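Local coordinates for protein glycosyl hydrolase family 26 (PDB 4ZXO) that probably hydrolyses the beta-mannan backbone of galactomannan, as a GH26 beta-mannanase of Bacteroides ovatus, at residues Leu299-Ala304 with Ser308-Ala313; His31-Ala36 with Asn75-Ser80. One frame throughout, in Å; residues are numbered along the deposited sequence.

Contact 1. Residues Leu299-Ala304 with Ser308-Ala313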
loop_
_atom_site.group_PDB
_atom_site.type_symbol
_atom_site.label_atom_id
_atom_site.label_comp_id
_atom_site.label_asym_id
_atom_site.label_seq_id
_atom_site.Cartn_x
_atom_site.Cartn_y
_atom_site.Cartn_z
ATOM N N LEU A 299 3.506 3.349 -5.938
ATOM C CA LEU A 299 4.431 3.050 -4.864
ATOM C C LEU A 299 5.373 1.963 -5.305
ATOM O O LEU A 299 4.936 0.931 -5.798
ATOM C CB LEU A 299 3.652 2.593 -3.612
ATOM C CG LEU A 299 4.596 2.359 -2.420
ATOM C CD1 LEU A 299 4.122 3.058 -1.150
ATOM C CD2 LEU A 299 4.768 0.883 -2.214
ATOM N N VAL A 300 6.667 2.189 -5.123
ATOM C CA VAL A 300 7.648 1.135 -5.436
ATOM C C VAL A 300 8.138 0.498 -4.130
ATOM O O VAL A 300 8.121 1.116 -3.026
ATOM C CB VAL A 300 8.863 1.656 -6.246
ATOM C CG1 VAL A 300 8.391 2.286 -7.569
ATOM C CG2 VAL A 300 9.745 2.583 -5.422
ATOM N N TRP A 301 8.603 -0.749 -4.251
ATOM C CA TRP A 301 8.858 -1.576 -3.069
ATOM C C TRP A 301 10.192 -1.215 -2.388
ATOM O O TRP A 301 10.891 -0.290 -2.811
ATOM C CB TRP A 301 8.796 -3.069 -3.453
ATOM C CG TRP A 301 8.542 -3.972 -2.244
ATOM C CD1 TRP A 301 9.367 -4.991 -1.751
ATOM C CD2 TRP A 301 7.418 -3.921 -1.345
ATOM N NE1 TRP A 301 8.803 -5.551 -0.620
ATOM C CE2 TRP A 301 7.622 -4.910 -0.345
ATOM C CE3 TRP A 301 6.244 -3.154 -1.315
ATOM C CZ2 TRP A 301 6.667 -5.165 0.654
ATOM C CZ3 TRP A 301 5.311 -3.381 -0.303
ATOM C CH2 TRP A 301 5.543 -4.377 0.673
ATOM N N ARG A 302 10.475 -1.884 -1.273
ATOM C CA ARG A 302 11.527 -1.465 -0.331
ATOM C C ARG A 302 12.940 -1.610 -0.846
ATOM O O ARG A 302 13.197 -2.320 -1.809
ATOM C CB ARG A 302 11.389 -2.246 0.998
ATOM C CG ARG A 302 11.724 -3.721 0.878
ATOM C CD ARG A 302 11.097 -4.543 2.006
ATOM N NE ARG A 302 11.670 -5.906 1.957
ATOM C CZ ARG A 302 12.783 -6.296 2.602
ATOM N NH1 ARG A 302 13.467 -5.452 3.424
ATOM N NH2 ARG A 302 13.240 -7.539 2.391
ATOM N N ASN A 303 13.844 -0.862 -0.225
ATOM C CA ASN A 303 15.281 -1.001 -0.528
ATOM C C ASN A 303 15.918 -1.810 0.576
ATOM O O ASN A 303 16.243 -1.272 1.634
ATOM C CB ASN A 303 15.931 0.386 -0.665
ATOM C CG ASN A 303 15.622 1.042 -2.005
ATOM O OD1 ASN A 303 14.685 0.625 -2.703
ATOM N ND2 ASN A 303 16.398 2.068 -2.362
ATOM N N ALA A 304 16.017 -3.127 0.377
ATOM C CA ALA A 304 16.323 -4.049 1.483
ATOM C C ALA A 304 17.760 -3.966 1.967
ATOM O O ALA A 304 18.688 -4.448 1.300
ATOM C CB ALA A 304 15.996 -5.500 1.063
ATOM N N SER A 308 21.153 -6.570 -0.538
ATOM C CA SER A 308 21.408 -5.321 -1.231
ATOM C C SER A 308 21.106 -5.340 -2.752
ATOM O O SER A 308 21.202 -4.299 -3.420
ATOM C CB SER A 308 22.856 -4.900 -0.970
ATOM O OG SER A 308 23.741 -5.802 -1.567
ATOM N N THR A 309 20.784 -6.517 -3.302
ATOM C CA THR A 309 20.295 -6.648 -4.682
ATOM C C THR A 309 18.775 -6.404 -4.782
ATOM O O THR A 309 18.196 -6.228 -5.874
ATOM C CB THR A 309 20.587 -8.068 -5.227
ATOM O OG1 THR A 309 19.979 -9.025 -4.344
ATOM C CG2 THR A 309 22.074 -8.329 -5.252
ATOM N N HIS A 310 18.112 -6.399 -3.635
ATOM C CA HIS A 310 16.659 -6.365 -3.612
ATOM C C HIS A 310 16.221 -4.946 -3.319
ATOM O O HIS A 310 16.011 -4.591 -2.132
ATOM C CB HIS A 310 16.127 -7.349 -2.534
ATOM C CG HIS A 310 14.639 -7.537 -2.539
ATOM N ND1 HIS A 310 13.941 -7.957 -3.649
ATOM C CD2 HIS A 310 13.715 -7.377 -1.554
ATOM C CE1 HIS A 310 12.659 -8.088 -3.351
ATOM N NE2 HIS A 310 12.490 -7.739 -2.084
ATOM N N TYR A 311 16.077 -4.112 -4.368
ATOM C CA TYR A 311 15.660 -2.720 -4.124
ATOM C C TYR A 311 14.894 -2.223 -5.320
ATOM O O TYR A 311 15.101 -2.709 -6.459
ATOM C CB TYR A 311 16.873 -1.821 -3.838
ATOM C CG TYR A 311 17.892 -1.764 -4.945
ATOM C CD1 TYR A 311 17.740 -0.881 -6.006
ATOM C CD2 TYR A 311 19.016 -2.590 -4.919
ATOM C CE1 TYR A 311 18.652 -0.814 -7.027
ATOM C CE2 TYR A 311 19.972 -2.551 -5.938
ATOM C CZ TYR A 311 19.801 -1.648 -6.989
ATOM O OH TYR A 311 20.770 -1.588 -7.998
ATOM N N TYR A 312 14.000 -1.281 -5.082
ATOM C CA TYR A 312 13.107 -0.827 -6.137
ATOM C C TYR A 312 13.109 0.687 -6.300
ATOM O O TYR A 312 12.539 1.178 -7.245
ATOM C CB TYR A 312 11.665 -1.342 -5.879
ATOM C CG TYR A 312 11.595 -2.868 -5.925
ATOM C CD1 TYR A 312 11.256 -3.547 -7.098
ATOM C CD2 TYR A 312 11.928 -3.619 -4.802
ATOM C CE1 TYR A 312 11.233 -4.932 -7.152
ATOM C CE2 TYR A 312 11.919 -4.995 -4.836
ATOM C CZ TYR A 312 11.530 -5.660 -6.003
ATOM O OH TYR A 312 11.525 -7.038 -5.998
ATOM N N ALA A 313 13.693 1.425 -5.356
ATOM C CA ALA A 313 13.969 2.862 -5.552
ATOM C C ALA A 313 15.459 3.020 -5.751
ATOM O O ALA A 313 16.215 2.167 -5.308
ATOM C CB ALA A 313 13.478 3.683 -4.332
#

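Contact 2. Residues His31-Ala36 with Asn75-Ser80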
loop_
_atom_site.group_PDB
_atom_site.type_symbol
_atom_site.label_atom_id
_atom_site.label_comp_id
_atom_site.label_asym_id
_atom_site.label_seq_id
_atom_site.Cartn_x
_atom_site.Cartn_y
_atom_site.Cartn_z
ATOM N N HIS A 31 7.266 5.009 -1.640
ATOM C CA HIS A 31 8.283 4.009 -1.435
ATOM C C HIS A 31 8.041 3.298 -0.097
ATOM O O HIS A 31 7.856 3.950 0.948
ATOM C CB HIS A 31 9.653 4.697 -1.441
ATOM C CG HIS A 31 10.824 3.744 -1.323
ATOM N ND1 HIS A 31 11.957 4.056 -0.594
ATOM C CD2 HIS A 31 11.041 2.515 -1.857
ATOM C CE1 HIS A 31 12.826 3.056 -0.677
ATOM N NE2 HIS A 31 12.281 2.093 -1.421
ATOM N N HIS A 32 8.095 1.982 -0.115
ATOM C CA HIS A 32 7.974 1.173 1.090
ATOM C C HIS A 32 9.235 1.265 1.964
ATOM O O HIS A 32 10.375 1.246 1.482
ATOM C CB HIS A 32 7.702 -0.309 0.711
ATOM C CG HIS A 32 7.246 -1.149 1.867
ATOM N ND1 HIS A 32 5.930 -1.155 2.330
ATOM C CD2 HIS A 32 7.939 -1.998 2.674
ATOM C CE1 HIS A 32 5.839 -1.980 3.368
ATOM N NE2 HIS A 32 7.044 -2.522 3.580
ATOM N N ASP A 33 8.983 1.401 3.258
ATOM C CA ASP A 33 10.012 1.448 4.323
ATOM C C ASP A 33 11.016 2.589 4.075
ATOM O O ASP A 33 12.171 2.510 4.488
ATOM C CB ASP A 33 10.702 0.072 4.448
ATOM C CG ASP A 33 9.888 -0.894 5.286
ATOM O OD1 ASP A 33 8.993 -0.411 6.021
ATOM O OD2 ASP A 33 10.137 -2.120 5.198
ATOM N N ASP A 34 10.540 3.666 3.428
ATOM C CA ASP A 34 11.454 4.662 2.898
ATOM C C ASP A 34 12.348 5.324 3.952
ATOM O O ASP A 34 13.560 5.530 3.716
ATOM C CB ASP A 34 10.642 5.766 2.199
ATOM C CG ASP A 34 11.559 6.766 1.497
ATOM O OD1 ASP A 34 12.252 6.363 0.526
ATOM O OD2 ASP A 34 11.627 7.932 1.940
ATOM N N THR A 35 11.769 5.631 5.109
ATOM C CA THR A 35 12.524 6.278 6.168
ATOM C C THR A 35 12.960 5.329 7.266
ATOM O O THR A 35 13.551 5.767 8.273
ATOM C CB THR A 35 11.698 7.412 6.782
ATOM O OG1 THR A 35 10.347 6.931 6.982
ATOM C CG2 THR A 35 11.667 8.606 5.833
ATOM N N ALA A 36 12.719 4.034 7.071
ATOM C CA ALA A 36 13.190 3.040 8.038
ATOM C C ALA A 36 14.614 2.544 7.725
ATOM O O ALA A 36 15.413 2.326 8.645
ATOM C CB ALA A 36 12.222 1.865 8.086
ATOM N N ASN A 75 8.218 -5.802 13.579
ATOM C CA ASN A 75 7.501 -6.431 12.473
ATOM C C ASN A 75 8.371 -7.471 11.771
ATOM O O ASN A 75 9.516 -7.748 12.208
ATOM C CB ASN A 75 6.949 -5.390 11.476
ATOM C CG ASN A 75 8.009 -4.750 10.597
ATOM O OD1 ASN A 75 9.178 -5.105 10.622
ATOM N ND2 ASN A 75 7.569 -3.787 9.797
ATOM N N LEU A 76 7.818 -8.054 10.699
ATOM C CA LEU A 76 8.494 -9.185 10.031
ATOM C C LEU A 76 9.808 -8.767 9.403
ATOM O O LEU A 76 10.643 -9.609 9.112
ATOM C CB LEU A 76 7.651 -9.824 8.945
ATOM C CG LEU A 76 7.500 -9.153 7.613
ATOM C CD1 LEU A 76 6.719 -10.122 6.719
ATOM C CD2 LEU A 76 6.725 -7.825 7.688
ATOM N N ASP A 77 9.973 -7.463 9.183
ATOM C CA ASP A 77 11.214 -6.974 8.559
ATOM C C ASP A 77 12.134 -6.358 9.600
ATOM O O ASP A 77 13.064 -5.619 9.273
ATOM C CB ASP A 77 10.855 -6.004 7.423
ATOM C CG ASP A 77 10.288 -6.753 6.220
ATOM O OD1 ASP A 77 10.882 -7.778 5.855
ATOM O OD2 ASP A 77 9.244 -6.412 5.638
ATOM N N LYS A 78 11.896 -6.707 10.862
ATOM C CA LYS A 78 12.757 -6.353 11.991
ATOM C C LYS A 78 12.774 -4.834 12.271
ATOM O O LYS A 78 13.759 -4.301 12.826
ATOM C CB LYS A 78 14.181 -6.901 11.798
ATOM C CG LYS A 78 14.154 -8.403 11.606
ATOM C CD LYS A 78 15.585 -8.984 11.670
ATOM C CE LYS A 78 15.552 -10.512 11.415
ATOM N NZ LYS A 78 16.914 -11.128 11.518
ATOM N N VAL A 79 11.665 -4.144 11.945
ATOM C CA VAL A 79 11.541 -2.738 12.300
ATOM C C VAL A 79 10.601 -2.614 13.484
ATOM O O VAL A 79 9.509 -3.222 13.478
ATOM C CB VAL A 79 10.968 -1.895 11.143
ATOM C CG1 VAL A 79 10.931 -0.426 11.549
ATOM C CG2 VAL A 79 11.862 -2.046 9.892
ATOM N N SER A 80 10.988 -1.868 14.528
ATOM C CA SER A 80 10.137 -1.891 15.709
ATOM C C SER A 80 8.832 -1.131 15.431
ATOM O O SER A 80 8.818 -0.171 14.673
ATOM C CB SER A 80 10.826 -1.269 16.938
ATOM O OG SER A 80 11.003 0.154 16.748
HETATM O O HOH W 1 8.299 -4.013 5.620
HETATM O O HOH W 2 7.656 -2.198 7.482
#

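Contact 1. Residues Leu299-Ala304 with Ser308-Ala313
In the loop that follows strand 295-300, the last strand of the GH26 TIM barrel, the chain doubles back and brings N303 and A304 against H310-A313. N303 carries much of the polar contact. Its OD1 accepts two backbone N-H groups: A313 N at 2.9 Å, in the carbonyl plane and on a lone pair, and Y312 N at 3.1 Å, from above that plane. Its ND2 donates to A313 O at 3.0 Å, tilted out of the amide plane, and also to D49. One main-chain bond, A304 N to H310 O (2.9 Å), joins the two backbones directly. With CG anti to the backbone N (chi1 -159°), the indole of W301 lies beside the Y312 ring, the edge of its five-membered ring toward the face of Y312 in an offset edge-to-face pair with planes at 73°, and W301 CB touches Y312 CD2 at 3.5 Å. V300 CG2 packs on A313 CB at 4.0 Å. A304 CB sits at the edge of the H310 ring, whose ND1 is bonded to E274. A leucine in place of N303 would probably leave Y312 N and A313 N without their shared acceptor and this bend freer to shift. One neutral amide thus serves buried backbone donors and a carbonyl where no regular strand pairing is present.

Contact 2. Residues His31-Ala36 with Asn75-Ser80
D33 and D77 face each other at the C-terminal end of the TIM barrel, where the loops after the adjacent strands 27-32 and 60-64 meet, the second of them leading on to helix 81-93. Their nearest carboxylate oxygens, D33 OD2 and D77 OD2, stand 4.4 Å apart, and water 1 joins them. It donates to D33 OD2 at 2.7 Å and to D77 OD2 at 2.6 Å. The same water is bonded to H32 NE2 at 2.8 Å and lies in the plane of that ring, at its edge. Water 2 makes a second bridge: it donates to the other oxygen, D33 OD1, at 2.7 Å and accepts a weak bond from N75 ND2. The direct apolar touch is small, A36 CB against V79 CG2 at 4.3 Å, and no hydrogen bond crosses without a water.

Behind this first shell, each side is set by its own turn. H31-D34 forms a type II beta turn with D33 in a left-handed backbone conformation, and S62 holds H32 through ND1. N75-K78 forms a type I turn. There CG of N75 lies between the backbone N and the carbonyl carbon (chi1 74°), which brings OD1 back over the following backbone to accept from D77 N, as an Asx turn, and from V79 N. These two donors arrive from opposite faces of the amide plane, which fixes its rotation, while ND2 also reaches D64 O. R305 binds the backbone oxygen of D77. Deeper still, H31 ND1 donates to D34 OD1 at 2.6 Å, nearly straight (171°), within the ring plane and onto the anti lone pair of that oxygen.

How the contacts relate
Along the chain the whole of contact 2 comes first and contact 1 follows, yet their centres are about 11 Å apart. Strands 27-32 and 295-300 are parallel neighbours in the sheet, the first and last strands of the barrel, so the two contacts lie at the seam where it closes. There V300 O probably accepts from H32 N, the W301 ring stacks on H32, and N303 OD1 has a further, weak bond from H31 NE2. Each loop system is therefore tied to the other through two consecutive histidines. Both follow the C-terminal ends of their strands, the side on which TIM-barrel enzymes carry their active sites, consistent with a part in shaping the substrate-binding face.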